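Long-range contacts in cysteine synthase (Fusobacterium nucleatum subsp. nucleatum strain ATCC 25586, PDB 5XEM), which uses pyridoxal 5'-phosphate to produce hydrogen sulfide and probably also catalyses the formation of L-cysteine from O-acetyl-L-serine and hydrogen sulfide: residues L92-D98 against T113-D119; S9-I14 against M83-K88; K221-M225 against I269-T274. One frame throughout, in Å; residues are numbered along the deposited sequence. Where two conformers were deposited one is given.

Contact 1. Residues L92-D98 against T113-D119; sequences LKIVMPD and TEVILTD. With ACT (acetate ion), chain E.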
loop_
_atom_site.group_PDB
_atom_site.type_symbol
_atom_site.label_atom_id
_atom_site.label_comp_id
_atom_site.label_asym_id
_atom_site.label_seq_id
_atom_site.Cartn_x
_atom_site.Cartn_y
_atom_site.Cartn_z
ATOM N N LEU A 92 -12.451 12.004 14.826
ATOM C CA LEU A 92 -12.660 12.399 13.429
ATOM C C LEU A 92 -14.065 11.946 13.003
ATOM O O LEU A 92 -14.479 10.813 13.326
ATOM C CB LEU A 92 -11.609 11.718 12.528
ATOM C CG LEU A 92 -11.726 11.961 11.004
ATOM C CD1 LEU A 92 -11.502 13.439 10.657
ATOM C CD2 LEU A 92 -10.743 11.071 10.233
ATOM N N LYS A 93 -14.789 12.835 12.332
ATOM C CA LYS A 93 -16.041 12.532 11.652
ATOM C C LYS A 93 -15.860 12.905 10.190
ATOM O O LYS A 93 -15.340 13.973 9.881
ATOM C CB LYS A 93 -17.210 13.315 12.260
ATOM C CG LYS A 93 -17.489 13.042 13.723
ATOM C CD LYS A 93 -18.783 13.714 14.152
ATOM C CE LYS A 93 -19.072 13.421 15.613
ATOM N NZ LYS A 93 -20.515 13.627 15.961
ATOM N N ILE A 94 -16.255 12.001 9.290
ATOM C CA ILE A 94 -16.109 12.209 7.876
ATOM C C ILE A 94 -17.480 12.098 7.200
ATOM O O ILE A 94 -18.300 11.263 7.580
ATOM C CB ILE A 94 -15.138 11.170 7.282
ATOM C CG1 ILE A 94 -13.702 11.456 7.753
ATOM C CG2 ILE A 94 -15.282 11.106 5.778
ATOM C CD1 ILE A 94 -13.092 12.699 7.185
ATOM N N VAL A 95 -17.728 12.973 6.241
ATOM C CA VAL A 95 -18.924 12.902 5.385
ATOM C C VAL A 95 -18.480 12.584 3.989
ATOM O O VAL A 95 -17.600 13.270 3.438
ATOM C CB VAL A 95 -19.738 14.200 5.359
ATOM C CG1 VAL A 95 -21.015 13.994 4.556
ATOM C CG2 VAL A 95 -20.064 14.641 6.790
ATOM N N MET A 96 -19.101 11.565 3.394
ATOM C CA MET A 96 -18.714 11.084 2.072
ATOM C C MET A 96 -19.944 10.692 1.254
ATOM O O MET A 96 -20.954 10.306 1.836
ATOM C CB MET A 96 -17.809 9.854 2.234
ATOM C CG MET A 96 -17.136 9.353 0.961
ATOM S SD MET A 96 -15.950 8.023 1.275
ATOM C CE MET A 96 -17.032 6.894 2.152
ATOM N N PRO A 97 -19.840 10.753 -0.083
ATOM C CA PRO A 97 -20.942 10.221 -0.894
ATOM C C PRO A 97 -21.030 8.696 -0.810
ATOM O O PRO A 97 -20.002 8.023 -0.829
ATOM C CB PRO A 97 -20.551 10.617 -2.325
ATOM C CG PRO A 97 -19.546 11.694 -2.192
ATOM C CD PRO A 97 -18.798 11.343 -0.932
ATOM N N ASP A 98 -22.257 8.177 -0.780
ATOM C CA ASP A 98 -22.514 6.734 -0.817
ATOM C C ASP A 98 -22.198 6.005 -2.142
ATOM O O ASP A 98 -22.374 4.798 -2.209
ATOM C CB ASP A 98 -23.963 6.451 -0.375
ATOM C CG ASP A 98 -25.020 7.021 -1.341
ATOM O OD1 ASP A 98 -24.683 7.309 -2.516
ATOM O OD2 ASP A 98 -26.177 7.184 -0.917
ATOM N N THR A 113 -12.661 6.055 12.414
ATOM C CA THR A 113 -13.442 7.182 11.924
ATOM C C THR A 113 -14.929 6.912 12.063
ATOM O O THR A 113 -15.375 5.776 11.875
ATOM C CB THR A 113 -13.147 7.460 10.439
ATOM O OG1 THR A 113 -11.741 7.453 10.223
ATOM C CG2 THR A 113 -13.721 8.828 9.993
ATOM N N GLU A 114 -15.706 7.944 12.391
ATOM C CA GLU A 114 -17.153 7.880 12.182
ATOM C C GLU A 114 -17.484 8.402 10.784
ATOM O O GLU A 114 -17.122 9.528 10.450
ATOM C CB GLU A 114 -17.906 8.706 13.226
ATOM C CG GLU A 114 -19.418 8.565 13.090
ATOM C CD GLU A 114 -20.185 9.559 13.935
ATOM O OE1 GLU A 114 -19.635 10.061 14.936
ATOM O OE2 GLU A 114 -21.360 9.831 13.606
ATOM N N VAL A 115 -18.177 7.587 9.975
ATOM C CA VAL A 115 -18.420 7.880 8.561
ATOM C C VAL A 115 -19.918 8.130 8.377
ATOM O O VAL A 115 -20.733 7.310 8.778
ATOM C CB VAL A 115 -17.934 6.753 7.628
ATOM C CG1 VAL A 115 -18.257 7.069 6.159
ATOM C CG2 VAL A 115 -16.427 6.518 7.794
ATOM N N ILE A 116 -20.265 9.293 7.827
ATOM C CA ILE A 116 -21.651 9.706 7.579
ATOM C C ILE A 116 -21.792 9.846 6.064
ATOM O O ILE A 116 -20.927 10.453 5.405
ATOM C CB ILE A 116 -21.945 11.051 8.257
ATOM C CG1 ILE A 116 -21.923 10.876 9.774
ATOM C CG2 ILE A 116 -23.287 11.613 7.799
ATOM C CD1 ILE A 116 -21.523 12.107 10.521
ATOM N N LEU A 117 -22.855 9.272 5.505
ATOM C CA LEU A 117 -23.000 9.200 4.063
ATOM C C LEU A 117 -24.077 10.149 3.582
ATOM O O LEU A 117 -25.070 10.337 4.263
ATOM C CB LEU A 117 -23.392 7.788 3.621
ATOM C CG LEU A 117 -22.424 6.673 4.009
ATOM C CD1 LEU A 117 -23.023 5.314 3.627
ATOM C CD2 LEU A 117 -21.075 6.886 3.343
ATOM N N THR A 118 -23.857 10.728 2.412
ATOM C CA THR A 118 -24.882 11.501 1.733
ATOM C C THR A 118 -25.144 10.904 0.356
ATOM O O THR A 118 -24.324 10.149 -0.205
ATOM C CB THR A 118 -24.460 12.976 1.585
ATOM O OG1 THR A 118 -23.194 13.034 0.931
ATOM C CG2 THR A 118 -24.366 13.645 2.951
ATOM N N ASP A 119 -26.283 11.290 -0.209
ATOM C CA ASP A 119 -26.695 10.822 -1.522
ATOM C C ASP A 119 -25.646 11.175 -2.575
ATOM O O ASP A 119 -25.401 12.344 -2.858
ATOM C CB ASP A 119 -28.056 11.464 -1.855
ATOM C CG ASP A 119 -28.820 10.718 -2.904
ATOM O OD1 ASP A 119 -28.181 10.135 -3.815
ATOM O OD2 ASP A 119 -30.072 10.717 -2.829
HETATM C C ACT E . -10.971 8.523 15.230
HETATM O O ACT E . -10.812 7.655 16.145
HETATM O OXT ACT E . -12.074 9.119 15.129
HETATM C CH3 ACT E . -9.829 8.820 14.282
HETATM O O HOH W 1 -22.595 12.597 14.215
HETATM O O HOH W 2 -28.461 7.349 -2.576
#
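Six backbone hydrogen bonds join Leu92-Asp98 to Thr113-Asp119, running from Leu92 O with Glu114 N to Asp98 N with Thr118 O. In the middle of the ladder Ile94 uses both its groups: its N reaches Glu114 O at 2.9 Å, and its O receives Ile116 N at 2.8 Å. CA-H...O contacts, such as Val95 CA to Ile116 O, fill in between.

Apolar contacts lie on both faces. Thr113 CG2 presses on Ile94 CG1 at 3.5 Å, tight for two carbons, and also meets Leu92 CD2; Met96 CE approaches Val115 CG1 at 4.2 Å. Helix 103-110 covers Ile94, Met96 and Val115. On the other face Val95 CG1, anti to its backbone N (chi1 -175°), meets Thr118 CG2 at 3.7 Å, the two side chains roughly perpendicular, and helix 123-136 packs over them.

Charged groups sit at the margins. Lys93 and Glu114 run side by side, extended, in a long salt bridge (Lys93 NZ to Glu114 OE1 3.8 Å); a water links NZ to OE2, and Glu138 is a second partner for NZ. At the far end one water donates to Asp98 OD2 and only weakly to Asp119 OD1, while Asp98 OD1 takes Gly120 N.

The strands, 31° from parallel, belong to a beta-alpha-beta unit connected by helix 103-110, with 114-118 at the edge of the four-stranded parallel sheet.

Contact 2. Residues S9-I14 against M83-K88; sequences SVIDLI and MICAVK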
loop_
_atom_site.group_PDB
_atom_site.type_symbol
_atom_site.label_atom_id
_atom_site.label_comp_id
_atom_site.label_asym_id
_atom_site.label_seq_id
_atom_site.Cartn_x
_atom_site.Cartn_y
_atom_site.Cartn_z
ATOM N N SER A 9 6.534 7.281 13.977
ATOM C CA SER A 9 5.167 6.842 13.723
ATOM C C SER A 9 4.955 6.798 12.224
ATOM O O SER A 9 5.816 7.216 11.432
ATOM C CB SER A 9 4.156 7.805 14.346
ATOM O OG SER A 9 4.093 8.991 13.551
ATOM N N VAL A 10 3.789 6.303 11.831
ATOM C CA VAL A 10 3.460 6.280 10.393
ATOM C C VAL A 10 3.463 7.682 9.762
ATOM O O VAL A 10 3.651 7.838 8.556
ATOM C CB VAL A 10 2.130 5.542 10.105
ATOM C CG1 VAL A 10 2.250 4.045 10.446
ATOM C CG2 VAL A 10 0.949 6.185 10.818
ATOM N N ILE A 11 3.251 8.717 10.571
ATOM C CA ILE A 11 3.344 10.086 10.048
ATOM C C ILE A 11 4.679 10.348 9.384
ATOM O O ILE A 11 4.759 11.082 8.396
ATOM C CB ILE A 11 3.108 11.144 11.158
ATOM C CG1 ILE A 11 1.678 10.993 11.689
ATOM C CG2 ILE A 11 3.445 12.559 10.626
ATOM C CD1 ILE A 11 1.296 11.924 12.843
ATOM N N ASP A 12 5.744 9.737 9.902
ATOM C CA ASP A 12 7.063 9.957 9.324
ATOM C C ASP A 12 7.264 9.288 7.958
ATOM O O ASP A 12 8.225 9.588 7.248
ATOM C CB ASP A 12 8.170 9.511 10.300
ATOM C CG ASP A 12 8.102 10.247 11.618
ATOM O OD1 ASP A 12 8.152 11.495 11.625
ATOM O OD2 ASP A 12 7.946 9.589 12.650
ATOM N N LEU A 13 6.364 8.391 7.566
ATOM C CA LEU A 13 6.446 7.757 6.254
ATOM C C LEU A 13 5.784 8.557 5.115
ATOM O O LEU A 13 5.837 8.146 3.959
ATOM C CB LEU A 13 5.825 6.370 6.303
ATOM C CG LEU A 13 6.307 5.457 7.443
ATOM C CD1 LEU A 13 5.641 4.083 7.344
ATOM C CD2 LEU A 13 7.814 5.373 7.458
ATOM N N ILE A 14 5.136 9.665 5.453
ATOM C CA ILE A 14 4.426 10.499 4.489
ATOM C C ILE A 14 5.473 11.222 3.645
ATOM O O ILE A 14 6.451 11.773 4.173
ATOM C CB ILE A 14 3.470 11.497 5.178
ATOM C CG1 ILE A 14 2.360 10.727 5.915
ATOM C CG2 ILE A 14 2.836 12.472 4.162
ATOM C CD1 ILE A 14 1.467 11.582 6.825
ATOM N N MET A 83 -5.857 8.202 9.497
ATOM C CA MET A 83 -4.583 7.594 9.897
ATOM C C MET A 83 -3.860 8.556 10.836
ATOM O O MET A 83 -3.357 8.164 11.904
ATOM C CB MET A 83 -3.753 7.304 8.662
ATOM C CG MET A 83 -2.371 6.773 8.957
ATOM S SD MET A 83 -1.367 6.644 7.468
ATOM C CE MET A 83 -1.136 8.394 7.148
ATOM N N ILE A 84 -3.818 9.835 10.462
ATOM C CA ILE A 84 -3.139 10.821 11.294
ATOM C C ILE A 84 -3.851 11.034 12.647
ATOM O O ILE A 84 -3.202 11.082 13.700
ATOM C CB ILE A 84 -2.938 12.120 10.540
ATOM C CG1 ILE A 84 -1.884 11.890 9.441
ATOM C CG2 ILE A 84 -2.535 13.241 11.508
ATOM C CD1 ILE A 84 -1.967 12.920 8.339
ATOM N N CYS A 85 -5.177 11.086 12.615
ATOM C CA CYS A 85 -5.970 11.251 13.849
ATOM C C CYS A 85 -5.868 10.029 14.754
ATOM O O CYS A 85 -5.909 10.160 15.988
ATOM C CB CYS A 85 -7.417 11.560 13.533
ATOM S SG CYS A 85 -7.665 13.234 12.878
ATOM N N ALA A 86 -5.693 8.837 14.158
ATOM C CA ALA A 86 -5.458 7.666 14.972
ATOM C C ALA A 86 -4.169 7.825 15.808
ATOM O O ALA A 86 -4.210 7.593 17.023
ATOM C CB ALA A 86 -5.407 6.388 14.126
ATOM N N VAL A 87 -3.066 8.227 15.167
ATOM C CA VAL A 87 -1.756 8.430 15.822
ATOM C C VAL A 87 -1.865 9.526 16.902
ATOM O O VAL A 87 -1.355 9.395 18.034
ATOM C CB VAL A 87 -0.686 8.853 14.779
ATOM C CG1 VAL A 87 0.600 9.312 15.447
ATOM C CG2 VAL A 87 -0.403 7.721 13.814
ATOM N N LYS A 88 -2.519 10.618 16.537
ATOM C CA LYS A 88 -2.633 11.810 17.412
ATOM C C LYS A 88 -3.782 11.770 18.436
ATOM O O LYS A 88 -3.927 12.695 19.263
ATOM C CB LYS A 88 -2.764 13.050 16.517
ATOM C CG LYS A 88 -1.501 13.396 15.738
ATOM C CD LYS A 88 -1.723 14.606 14.836
ATOM C CE LYS A 88 -0.420 15.056 14.161
ATOM N NZ LYS A 88 0.447 15.830 15.095
#
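Val10, Ile11 and Ile14 meet Met83, Ile84 and Val87 with no ring or other flat side-chain group between them, so there are no faces or edges to stack. The flat group of the region, the carboxylate of Asp12, serves its own turn instead: Ser9 N gives a hydrogen bond to Asp12 OD2 at 3.0 Å, on the anti side and 22° out of the carboxylate plane, which ties the start of the short 3-10 segment 10-13 together.

Across the contact the work is done by methyl groups. Val10 CG2 leans on two side chains one helical turn apart, touching Val87 CG2 at 3.6 Å and Met83 CG at 3.9 Å. Ile11 sets off alongside the helix, but its extended outer chain (chi2 177°) carries CD1 in to Val87 CG1 at 3.8 Å. The same methyl crosses the Lys88 chain at about a right angle, meeting CE at 3.8 Å; the ammonium group beyond goes to Glu58 in a salt bridge. Ser9 adds a lighter touch on Val87 CG1.

Met83 is extended as far as SD and then bends (chi3 70°), bringing CE tip to tip with Ile14 CD1 at 4.1 Å. That isoleucine methyl also meets Ile84 CD1, at 4.0 Å and crosswise. Helix 46-60 packs against Ile11 and Ile84, while Glu263 of the second subunit packs on Val10 and Val87, so the contact lies at the dimer interface.

Between the two segments no hydrogen bond or salt bridge forms, so the N-terminal turn meets helix 76-88 through van der Waals contact of mostly aliphatic groups; with little directionality, such a contact depends on close fit and burial of the methyls rather than on bond geometry.

Contact 3. Residues K221-M225 against I269-T274; sequences KIQGM and ISTGAT. With PLP (pyridoxal-5'-phosphate), chain D; 85F ((2R)-2-azanyl-3-[(2R)-2-azanyl-3-oxidanyl-3-oxidanylidene-propyl]sulfanyl-propanoic acid), chain C.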
loop_
_atom_site.group_PDB
_atom_site.type_symbol
_atom_site.label_atom_id
_atom_site.label_comp_id
_atom_site.label_asym_id
_atom_site.label_seq_id
_atom_site.Cartn_x
_atom_site.Cartn_y
_atom_site.Cartn_z
ATOM N N LYS A 221 -16.942 8.250 -13.586
ATOM C CA LYS A 221 -16.505 7.105 -12.763
ATOM C C LYS A 221 -15.041 7.235 -12.321
ATOM O O LYS A 221 -14.466 6.267 -11.777
ATOM C CB LYS A 221 -16.686 5.806 -13.555
ATOM C CG LYS A 221 -18.122 5.554 -13.991
ATOM C CD LYS A 221 -18.287 4.266 -14.783
ATOM C CE LYS A 221 -19.722 4.120 -15.268
ATOM N NZ LYS A 221 -19.864 2.944 -16.168
ATOM N N ILE A 222 -14.424 8.388 -12.554
ATOM C CA ILE A 222 -12.992 8.552 -12.230
ATOM C C ILE A 222 -12.929 9.041 -10.785
ATOM O O ILE A 222 -12.776 10.242 -10.502
ATOM C CB ILE A 222 -12.243 9.490 -13.192
ATOM C CG1 ILE A 222 -12.524 9.093 -14.663
ATOM C CG2 ILE A 222 -10.747 9.516 -12.865
ATOM C CD1 ILE A 222 -11.930 10.034 -15.697
ATOM N N GLN A 223 -13.063 8.086 -9.869
ATOM C CA GLN A 223 -13.199 8.400 -8.443
ATOM C C GLN A 223 -12.094 9.295 -7.915
ATOM O O GLN A 223 -10.912 9.030 -8.153
ATOM C CB GLN A 223 -13.278 7.111 -7.617
ATOM C CG GLN A 223 -14.452 6.225 -7.960
ATOM C CD GLN A 223 -14.577 5.013 -7.034
ATOM O OE1 GLN A 223 -14.374 5.119 -5.805
ATOM N NE2 GLN A 223 -14.934 3.857 -7.615
ATOM N N GLY A 224 -12.473 10.350 -7.177
ATOM C CA GLY A 224 -11.498 11.306 -6.648
ATOM C C GLY A 224 -11.354 12.533 -7.544
ATOM O O GLY A 224 -11.133 13.673 -7.068
ATOM N N MET A 225 -11.495 12.338 -8.846
ATOM C CA MET A 225 -11.402 13.499 -9.753
ATOM C C MET A 225 -12.802 14.119 -9.935
ATOM O O MET A 225 -13.802 13.595 -9.438
ATOM C CB MET A 225 -10.779 13.087 -11.076
ATOM C CG MET A 225 -9.261 13.100 -11.052
ATOM S SD MET A 225 -8.471 12.371 -12.491
ATOM C CE MET A 225 -9.196 13.416 -13.790
ATOM N N ILE A 269 -8.069 4.701 -10.335
ATOM C CA ILE A 269 -8.745 5.051 -11.578
ATOM C C ILE A 269 -8.229 6.373 -12.084
ATOM O O ILE A 269 -7.998 6.550 -13.285
ATOM C CB ILE A 269 -10.275 5.088 -11.416
ATOM C CG1 ILE A 269 -10.839 3.777 -10.835
ATOM C CG2 ILE A 269 -10.943 5.355 -12.773
ATOM C CD1 ILE A 269 -12.208 3.897 -10.145
ATOM N N SER A 270 -8.047 7.330 -11.177
ATOM C CA SER A 270 -7.508 8.633 -11.572
ATOM C C SER A 270 -6.089 8.554 -12.111
ATOM O O SER A 270 -5.687 9.411 -12.912
ATOM C CB SER A 270 -7.618 9.675 -10.442
ATOM O OG SER A 270 -6.641 9.506 -9.444
ATOM N N THR A 271 -5.302 7.570 -11.669
ATOM C CA THR A 271 -3.974 7.366 -12.227
ATOM C C THR A 271 -4.095 6.898 -13.686
ATOM O O THR A 271 -3.327 7.357 -14.530
ATOM C CB THR A 271 -3.152 6.325 -11.423
ATOM O OG1 THR A 271 -2.927 6.832 -10.090
ATOM C CG2 THR A 271 -1.839 6.015 -12.104
ATOM N N GLY A 272 -5.044 6.007 -13.956
ATOM C CA GLY A 272 -5.328 5.607 -15.337
ATOM C C GLY A 272 -5.732 6.798 -16.193
ATOM O O GLY A 272 -5.252 6.951 -17.312
ATOM N N ALA A 273 -6.581 7.646 -15.649
ATOM C CA ALA A 273 -7.049 8.857 -16.360
ATOM C C ALA A 273 -5.916 9.819 -16.675
ATOM O O ALA A 273 -5.772 10.278 -17.831
ATOM C CB ALA A 273 -8.139 9.532 -15.546
ATOM N N THR A 274 -5.098 10.118 -15.656
ATOM C CA THR A 274 -3.996 11.065 -15.771
ATOM C C THR A 274 -2.896 10.540 -16.689
ATOM O O THR A 274 -2.362 11.276 -17.546
ATOM C CB THR A 274 -3.436 11.417 -14.374
ATOM O OG1 THR A 274 -4.513 11.876 -13.561
ATOM C CG2 THR A 274 -2.344 12.475 -14.450
HETATM N N1 PLP D . -7.314 11.147 -7.527
HETATM C C2 PLP D . -7.816 10.649 -6.386
HETATM C C2A PLP D . -7.842 9.137 -6.163
HETATM C C3 PLP D . -8.298 11.500 -5.376
HETATM O O3 PLP D . -8.785 10.974 -4.224
HETATM C C4 PLP D . -8.274 12.880 -5.560
HETATM C C4A PLP D . -8.790 13.836 -4.497
HETATM C C5 PLP D . -7.739 13.365 -6.761
HETATM C C6 PLP D . -7.262 12.468 -7.716
HETATM C C5A PLP D . -7.644 14.842 -7.076
HETATM O O4P PLP D . -6.605 15.469 -6.240
HETATM P P PLP D . -6.665 17.026 -5.783
HETATM O O1P PLP D . -5.412 17.394 -5.211
HETATM O O2P PLP D . -7.803 17.083 -4.886
HETATM O O3P PLP D . -7.019 17.745 -7.037
HETATM N N 85F C . -9.853 13.407 -3.830
HETATM C CA 85F C . -10.502 14.263 -2.815
HETATM C CB 85F C . -11.827 14.837 -3.363
HETATM S SG 85F C . -11.617 16.064 -4.631
HETATM C CD 85F C . -13.271 16.675 -5.027
HETATM C CE 85F C . -14.248 15.601 -5.575
HETATM N NZ2 85F C . -13.649 14.827 -6.670
HETATM C CZ1 85F C . -15.500 16.344 -6.115
HETATM O OH1 85F C . -16.317 15.633 -6.772
HETATM O OH2 85F C . -15.655 17.580 -5.907
HETATM C C 85F C . -10.763 13.496 -1.537
HETATM O OXT 85F C . -10.047 12.507 -1.317
HETATM O O 85F C . -11.653 13.939 -0.768
HETATM O O HOH W 3 -9.196 6.900 -8.590
#
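Ile222 puts its branch methyl into the hollow between two successive turns of the helix: CG2 lies 3.6 Å from Ser270 CA and 3.7 Å from Ala273 CB, where the small alanine makes the dip. Ile222 CD1 rests on the same Ala273 methyl. The bump is returned by Ile269, whose CD1 rises into the bend of the loop, 3.7 Å from Lys221 O and also 3.7 Å from Gln223 NE2. The Gln223 chain crosses it obliquely, and its OE1 is held by Ser101 N. On the cofactor side Met225 fills the next notch: its SD sits 3.5 Å from Ser270 CB, with Ala273 CB and Thr274 OG1 farther along.

Between these apolar fits a water bridges Gln223 O and Ser270 N, joining loop to helix start. Ser270 O is gripped twice, by Thr274 N and Thr274 OG1 from opposite faces of its plane.

The loop is a type II turn from Ile222 to Met225. Gly224, with no side chain, lets the loop lie against the cofactor: Gly224 O lies 3.3 Å from pyridoxal-phosphate C4. Gly224 O also accepts a hydrogen bond from lanthionine NZ2 at 2.8 Å, and NZ2 makes a weak one to Met225 O. Ser270 OG, set between its backbone N and carbonyl carbon (chi1 77°), points at the ring; Ser270 OG donates to PLP N1 at 2.6 Å, consistent with an unprotonated pyridine nitrogen.

A serine at the pyridine nitrogen, on the first turn of helix 269-284, with a glycine-bearing loop beside the ring, is the cofactor site familiar from the cysteine synthase family of fold type II pyridoxal-phosphate enzymes.

In the fold
Going by where each contact's second segment falls in the chain, contact 2 is completed first, then contact 1, then contact 3. The centre of contact 1 is about 21 Å from those of both others, but only contact 2 touches it: helix 76-88 leads straight into strand 92-97, and Leu92 CB meets Cys85 SG at 4.2 Å. Contact 3 lies across the centre of the chain from contact 2, about 25 Å between centres, on the helix that precedes strand 291-296 of the six-stranded sheet. Contact 1, in the four-stranded parallel sheet, comes within about 8 Å of contact 3 (nearest atoms). Contact 1 is strand pairing and contact 2 hydrophobic packing, whereas contact 3 lines the cofactor pocket.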